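PDB 4HCJ: ThiJ/PfpI domain protein from Brachyspira murdochii, which is of unknown function but belongs to the DJ-1/PfpI family of alpha-beta-alpha sandwich proteins and binds magnesium. Local coordinates for residues A130-S133 / H134-G138; N116-I119 / L120-I123; Q20-E23 / Y24-K28. All blocks are in the same frame, centred on the assembly; numbering follows the deposited sequence.

How the contacts relate
Along the chain contact 3 comes first, then contact 2, then contact 1. Contact 3 lies near the start of helix 21-33, between strands 9-13 and 37-42 of the eight-stranded mixed sheet. Contact 2 is the loop that leaves helix 110-116 and leads into strand 124-125, and contact 1 forms helix 132-137, which connects that strand to 141-142 in a separate two-stranded parallel sheet. Contacts 1 and 2 are therefore neighbours, their centres about 11 Å apart, and they touch where Gly138 O meets Glu121 CG at 3.3 Å, close to bound magnesium. Contact 3 touches neither, its centre about 22 and 24 Å from those of contacts 1 and 2, so it sits apart from the magnesium-bearing region.

Contact 1: residues A130-S133 / H134-G138; sequences ADES and HVRHG
Ser133 and His134, adjacent in the first turn of helix 132-137, meet with the serine hydroxyl above the imidazole: Ser133 OG is displaced toward the ring's rim and lies 3.5 Å from His134 CD2. The helix is the crossover of a beta-alpha-beta unit, joining the parallel strands 124-125 and 141-142. With chi1 at -51°, His134 CG sits beside its own backbone N, and the ring is turned back toward the start of the helix. There its edge faces the carbonyl oxygen of Asp131, and a water in the ring plane stands 3.2 Å from His134 NE2. That water donates to Asp131 OD1 at 2.8 Å and also to Ala130 O, linking the imidazole to the 3-10 segment before the helix. The other carboxylate oxygen, Asp131 OD2, bonds to Ser109 OG, so both oxygens are engaged. A leucine in place of His134 would probably leave the bridging water without its third partner and take away the flat surface beneath the serine hydroxyl, where the ring also packs on Trp85 and Val112.

Glu132 contributes through its backbone. Its carbonyl receives Arg136 N at 2.9 Å in a nearly straight bond (167°), while Arg136 CG lies alongside at 3.3 Å from Glu132 O. One residue on, Ser133 O accepts His137 N at 2.9 Å. The His137 ring, with CG opposite its backbone N (chi1 180°), leads away from the turn to a bound magnesium ion, and His137 CB lies 3.3 Å from Ser133 O.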
# COMPACT_ATOMS: atom_id res chain seq x y z
N ALA A 130 -3.50 11.41 11.98
CA ALA A 130 -4.66 12.18 11.55
C ALA A 130 -5.83 11.32 11.05
O ALA A 130 -6.97 11.79 11.02
CB ALA A 130 -4.26 13.17 10.47
N ASP A 131 -5.54 10.08 10.66
CA ASP A 131 -6.54 9.23 10.03
C ASP A 131 -7.14 8.20 10.99
O ASP A 131 -7.89 7.31 10.55
CB ASP A 131 -5.91 8.46 8.85
CG ASP A 131 -5.43 9.35 7.71
OD1 ASP A 131 -5.88 10.51 7.60
OD2 ASP A 131 -4.60 8.84 6.89
N GLU A 132 -6.85 8.29 12.27
CA GLU A 132 -7.28 7.24 13.17
C GLU A 132 -8.83 7.12 13.28
O GLU A 132 -9.33 6.03 13.56
CB GLU A 132 -6.56 7.40 14.53
CG GLU A 132 -5.01 7.18 14.42
CD GLU A 132 -4.25 7.26 15.75
OE1 GLU A 132 -4.88 7.30 16.80
OE2 GLU A 132 -3.00 7.28 15.73
N SER A 133 -9.58 8.20 13.03
CA SER A 133 -11.03 8.10 12.98
C SER A 133 -11.48 7.05 11.96
O SER A 133 -12.29 6.16 12.26
CB SER A 133 -11.63 9.46 12.64
OG SER A 133 -11.17 9.90 11.38
N HIS A 134 -10.95 7.15 10.75
CA HIS A 134 -11.37 6.27 9.67
C HIS A 134 -10.97 4.83 9.93
O HIS A 134 -11.71 3.88 9.63
CB HIS A 134 -10.76 6.69 8.34
CG HIS A 134 -10.96 8.14 8.04
ND1 HIS A 134 -12.14 8.63 7.55
CD2 HIS A 134 -10.11 9.19 8.16
CE1 HIS A 134 -12.02 9.94 7.39
NE2 HIS A 134 -10.81 10.30 7.76
N VAL A 135 -9.78 4.67 10.49
CA VAL A 135 -9.25 3.34 10.72
C VAL A 135 -10.00 2.65 11.86
O VAL A 135 -10.37 1.47 11.75
CB VAL A 135 -7.72 3.42 10.90
CG1 VAL A 135 -7.14 2.06 11.25
CG2 VAL A 135 -7.09 3.93 9.58
N ARG A 136 -10.29 3.38 12.94
CA ARG A 136 -11.10 2.82 14.00
C ARG A 136 -12.52 2.52 13.53
O ARG A 136 -13.13 1.54 13.97
CB ARG A 136 -11.16 3.74 15.22
CG ARG A 136 -9.85 3.84 15.97
CD ARG A 136 -10.05 4.46 17.36
NE ARG A 136 -8.78 4.77 18.03
CZ ARG A 136 -8.03 3.90 18.69
NH1 ARG A 136 -8.40 2.62 18.78
NH2 ARG A 136 -6.90 4.31 19.25
N HIS A 137 -13.05 3.35 12.62
CA HIS A 137 -14.38 3.11 12.10
C HIS A 137 -14.47 1.76 11.38
O HIS A 137 -15.51 1.10 11.40
CB HIS A 137 -14.79 4.25 11.16
CG HIS A 137 -16.15 4.08 10.57
ND1 HIS A 137 -17.31 4.31 11.26
CD2 HIS A 137 -16.52 3.67 9.33
CE1 HIS A 137 -18.34 4.06 10.46
NE2 HIS A 137 -17.89 3.67 9.29
N GLY A 138 -13.36 1.35 10.76
CA GLY A 138 -13.24 0.05 10.14
C GLY A 138 -12.93 -1.10 11.09
O GLY A 138 -12.56 -2.19 10.63
O HOH W 1 -8.18 12.02 8.16

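Contact 2: residues N116-I119 / L120-I123; sequences NAKI and LEEI
Leu120 folds back over the peptide that joins it to Ile119. Its CB starts 3.5 Å from Ile119 C, and chi1 (-55°) places CG beside the backbone N, where it stays over the same carbonyl. Farther out, Leu120 CD2 rests 3.6 Å from Ile119 O and reaches Ile119 CG1 at 4.1 Å, the two side chains crossing obliquely. Beyond this pair the leucine packs on Val111, Met114 and Ala115 of helix 110-116 and on Ile153 of strand 153-156, while Ile119 meets Lys95 and Leu98 of helix 88-99. The chain here closes helix 110-116 with a Schellman motif at Lys118 and then makes a type II beta turn from Leu120 to Ile123, whose CG1 lies 3.7 Å from Ile119 O.

The polar partners are Lys118 and Glu121. Glu121 CG passes 4.1 Å from Lys118 O, and its OE2 bonds to Asn139 ND2. A water donates to Lys118 O at 3.2 Å and another of its bonds reaches Glu121 OE1 at 2.6 Å. Carbonyl and carboxylate are both acceptors, so they cannot hydrogen-bond to each other directly, and the water supplies both protons.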
# COMPACT_ATOMS: atom_id res chain seq x y z
N ASN A 116 -11.48 0.96 4.80
CA ASN A 116 -12.76 1.15 4.14
C ASN A 116 -13.20 -0.07 3.33
O ASN A 116 -14.40 -0.28 3.13
CB ASN A 116 -12.73 2.39 3.26
CG ASN A 116 -12.73 3.68 4.05
OD1 ASN A 116 -12.88 3.68 5.27
ND2 ASN A 116 -12.56 4.79 3.35
N ALA A 117 -12.25 -0.89 2.89
CA ALA A 117 -12.54 -2.15 2.21
C ALA A 117 -13.00 -3.25 3.18
O ALA A 117 -13.34 -4.36 2.74
CB ALA A 117 -11.31 -2.63 1.46
N LYS A 118 -12.99 -2.96 4.48
CA LYS A 118 -13.40 -3.90 5.53
C LYS A 118 -12.48 -5.10 5.64
O LYS A 118 -12.91 -6.19 6.02
CB LYS A 118 -14.85 -4.36 5.33
CG LYS A 118 -15.81 -3.22 5.32
CD LYS A 118 -15.72 -2.52 6.64
CE LYS A 118 -15.55 -1.06 6.45
NZ LYS A 118 -16.85 -0.39 6.76
N ILE A 119 -11.21 -4.91 5.32
CA ILE A 119 -10.24 -5.98 5.51
C ILE A 119 -9.42 -5.83 6.79
O ILE A 119 -8.58 -6.67 7.08
CB ILE A 119 -9.31 -6.19 4.29
CG1 ILE A 119 -8.35 -5.00 4.07
CG2 ILE A 119 -10.12 -6.53 3.02
CD1 ILE A 119 -7.09 -5.41 3.31
N LEU A 120 -9.69 -4.78 7.56
CA LEU A 120 -8.95 -4.55 8.80
C LEU A 120 -9.80 -4.76 10.04
O LEU A 120 -9.37 -4.44 11.15
CB LEU A 120 -8.31 -3.16 8.83
CG LEU A 120 -7.41 -2.82 7.65
CD1 LEU A 120 -6.80 -1.43 7.83
CD2 LEU A 120 -6.31 -3.85 7.47
N GLU A 121 -11.01 -5.31 9.89
CA GLU A 121 -11.86 -5.53 11.05
C GLU A 121 -11.20 -6.52 12.01
O GLU A 121 -10.85 -7.64 11.63
CB GLU A 121 -13.24 -6.01 10.64
CG GLU A 121 -13.99 -5.05 9.76
CD GLU A 121 -15.48 -5.29 9.80
OE1 GLU A 121 -15.95 -6.35 9.34
OE2 GLU A 121 -16.21 -4.40 10.28
N GLU A 122 -11.02 -6.10 13.27
CA GLU A 122 -10.40 -6.92 14.31
C GLU A 122 -8.92 -7.22 14.03
O GLU A 122 -8.38 -8.15 14.61
CB GLU A 122 -11.20 -8.20 14.58
CG GLU A 122 -12.70 -8.00 14.56
CD GLU A 122 -13.18 -6.96 15.55
OE1 GLU A 122 -12.65 -6.93 16.67
OE2 GLU A 122 -14.10 -6.17 15.21
N ILE A 123 -8.28 -6.42 13.17
CA ILE A 123 -6.87 -6.60 12.83
C ILE A 123 -6.04 -5.51 13.49
O ILE A 123 -6.43 -4.34 13.53
CB ILE A 123 -6.66 -6.55 11.29
CG1 ILE A 123 -7.55 -7.56 10.55
CG2 ILE A 123 -5.19 -6.72 10.92
CD1 ILE A 123 -7.30 -9.02 10.95
O HOH W 2 -12.02 -7.50 8.00
O HOH W 3 -16.03 -1.67 9.61
O HOH W 4 -14.73 -8.08 7.78

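Contact 3: residues Q20-E23 / Y24-K28; sequences QDEE and YFESK
Ser27 OG donates to Glu23 O at 2.6 Å, approaching in the carbonyl plane. With chi1 at 68° the hydroxyl is held between its own backbone N and carbonyl carbon, which turns it back along the helix to that oxygen; OG is also bonded to Tyr12 OH. At the helix start, the amide of Gln20 sends NE2 to the syn lone pair of Glu22 OE1 at 2.8 Å, almost straight (173°) and in the amide plane. The backbone bond from Phe25 N to Asp21 O is 2.8 Å long.

These bonds lie in the first turns of helix 21-33, the crossover of the beta-alpha-beta unit between strands 9-13 and 37-42. The Asp21 carboxylate is taken up by the backbone N-H groups of Leu52 and Gly54, and Glu23 OE1 by that of Gly77.

Outside the bonds, Asp21 and Phe25 run side by side in the same direction. Asp21 CB lies in the ring plane at the edge of Phe25, 3.9 Å from Phe25 CD2, and carboxylate and ring are inclined by 43°. Over one face of the same ring, near its centre, sits Tyr24 CD2; the tyrosine hydroxyl goes on to Thr56 OG1 and receives Lys28 NZ at 3.1 Å from Tyr24 OH.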
# COMPACT_ATOMS: atom_id res chain seq x y z
N GLN A 20 2.38 10.47 -1.62
CA GLN A 20 3.43 10.81 -0.67
C GLN A 20 4.78 10.33 -1.19
O GLN A 20 5.05 9.13 -1.20
CB GLN A 20 3.12 10.20 0.70
CG GLN A 20 3.99 10.74 1.81
CD GLN A 20 3.66 12.17 2.15
OE1 GLN A 20 2.49 12.49 2.42
NE2 GLN A 20 4.65 13.05 2.10
N ASP A 21 5.63 11.27 -1.61
CA ASP A 21 6.87 10.90 -2.29
C ASP A 21 7.70 9.88 -1.51
O ASP A 21 8.15 8.89 -2.08
CB ASP A 21 7.75 12.13 -2.56
CG ASP A 21 7.08 13.17 -3.43
OD1 ASP A 21 7.71 13.60 -4.43
OD2 ASP A 21 5.95 13.58 -3.10
N GLU A 22 7.93 10.13 -0.22
CA GLU A 22 8.87 9.29 0.50
C GLU A 22 8.37 7.86 0.58
O GLU A 22 9.14 6.90 0.49
CB GLU A 22 9.06 9.80 1.93
CG GLU A 22 9.52 11.24 2.04
CD GLU A 22 8.37 12.22 2.25
OE1 GLU A 22 7.28 12.05 1.65
OE2 GLU A 22 8.56 13.19 3.04
N GLU A 23 7.07 7.72 0.77
CA GLU A 23 6.48 6.39 0.92
C GLU A 23 6.71 5.55 -0.33
O GLU A 23 7.03 4.36 -0.22
CB GLU A 23 4.98 6.49 1.21
CG GLU A 23 4.66 7.14 2.55
CD GLU A 23 3.17 7.37 2.78
OE1 GLU A 23 2.38 6.99 1.91
OE2 GLU A 23 2.81 7.94 3.84
N TYR A 24 6.57 6.18 -1.50
CA TYR A 24 6.82 5.51 -2.75
C TYR A 24 8.32 5.33 -3.03
O TYR A 24 8.80 4.20 -3.19
CB TYR A 24 6.15 6.26 -3.92
CG TYR A 24 6.52 5.69 -5.27
CD1 TYR A 24 6.05 4.44 -5.69
CD2 TYR A 24 7.37 6.39 -6.12
CE1 TYR A 24 6.42 3.92 -6.91
CE2 TYR A 24 7.73 5.87 -7.36
CZ TYR A 24 7.25 4.64 -7.75
OH TYR A 24 7.61 4.14 -8.98
N PHE A 25 9.07 6.43 -3.12
CA PHE A 25 10.45 6.34 -3.58
C PHE A 25 11.35 5.57 -2.61
O PHE A 25 12.21 4.79 -3.05
CB PHE A 25 11.03 7.73 -3.88
CG PHE A 25 10.38 8.41 -5.06
CD1 PHE A 25 10.63 7.96 -6.36
CD2 PHE A 25 9.52 9.48 -4.87
CE1 PHE A 25 10.01 8.59 -7.45
CE2 PHE A 25 8.91 10.11 -5.95
CZ PHE A 25 9.15 9.66 -7.24
N GLU A 26 11.18 5.77 -1.31
CA GLU A 26 12.04 5.08 -0.35
C GLU A 26 11.72 3.59 -0.28
O GLU A 26 12.62 2.76 -0.15
CB GLU A 26 11.97 5.73 1.03
CG GLU A 26 12.48 7.16 1.03
CD GLU A 26 12.40 7.84 2.39
OE1 GLU A 26 12.07 7.16 3.38
OE2 GLU A 26 12.68 9.05 2.48
N SER A 27 10.45 3.24 -0.38
CA SER A 27 10.11 1.82 -0.37
C SER A 27 10.56 1.14 -1.66
O SER A 27 11.06 0.01 -1.62
CB SER A 27 8.62 1.57 -0.10
OG SER A 27 7.78 2.00 -1.15
N LYS A 28 10.43 1.85 -2.78
CA LYS A 28 10.79 1.29 -4.07
C LYS A 28 12.27 0.88 -4.09
O LYS A 28 12.62 -0.19 -4.60
CB LYS A 28 10.47 2.27 -5.19
CG LYS A 28 10.87 1.78 -6.58
CD LYS A 28 10.44 2.79 -7.64
CE LYS A 28 10.90 2.42 -9.04
NZ LYS A 28 10.41 3.42 -9.99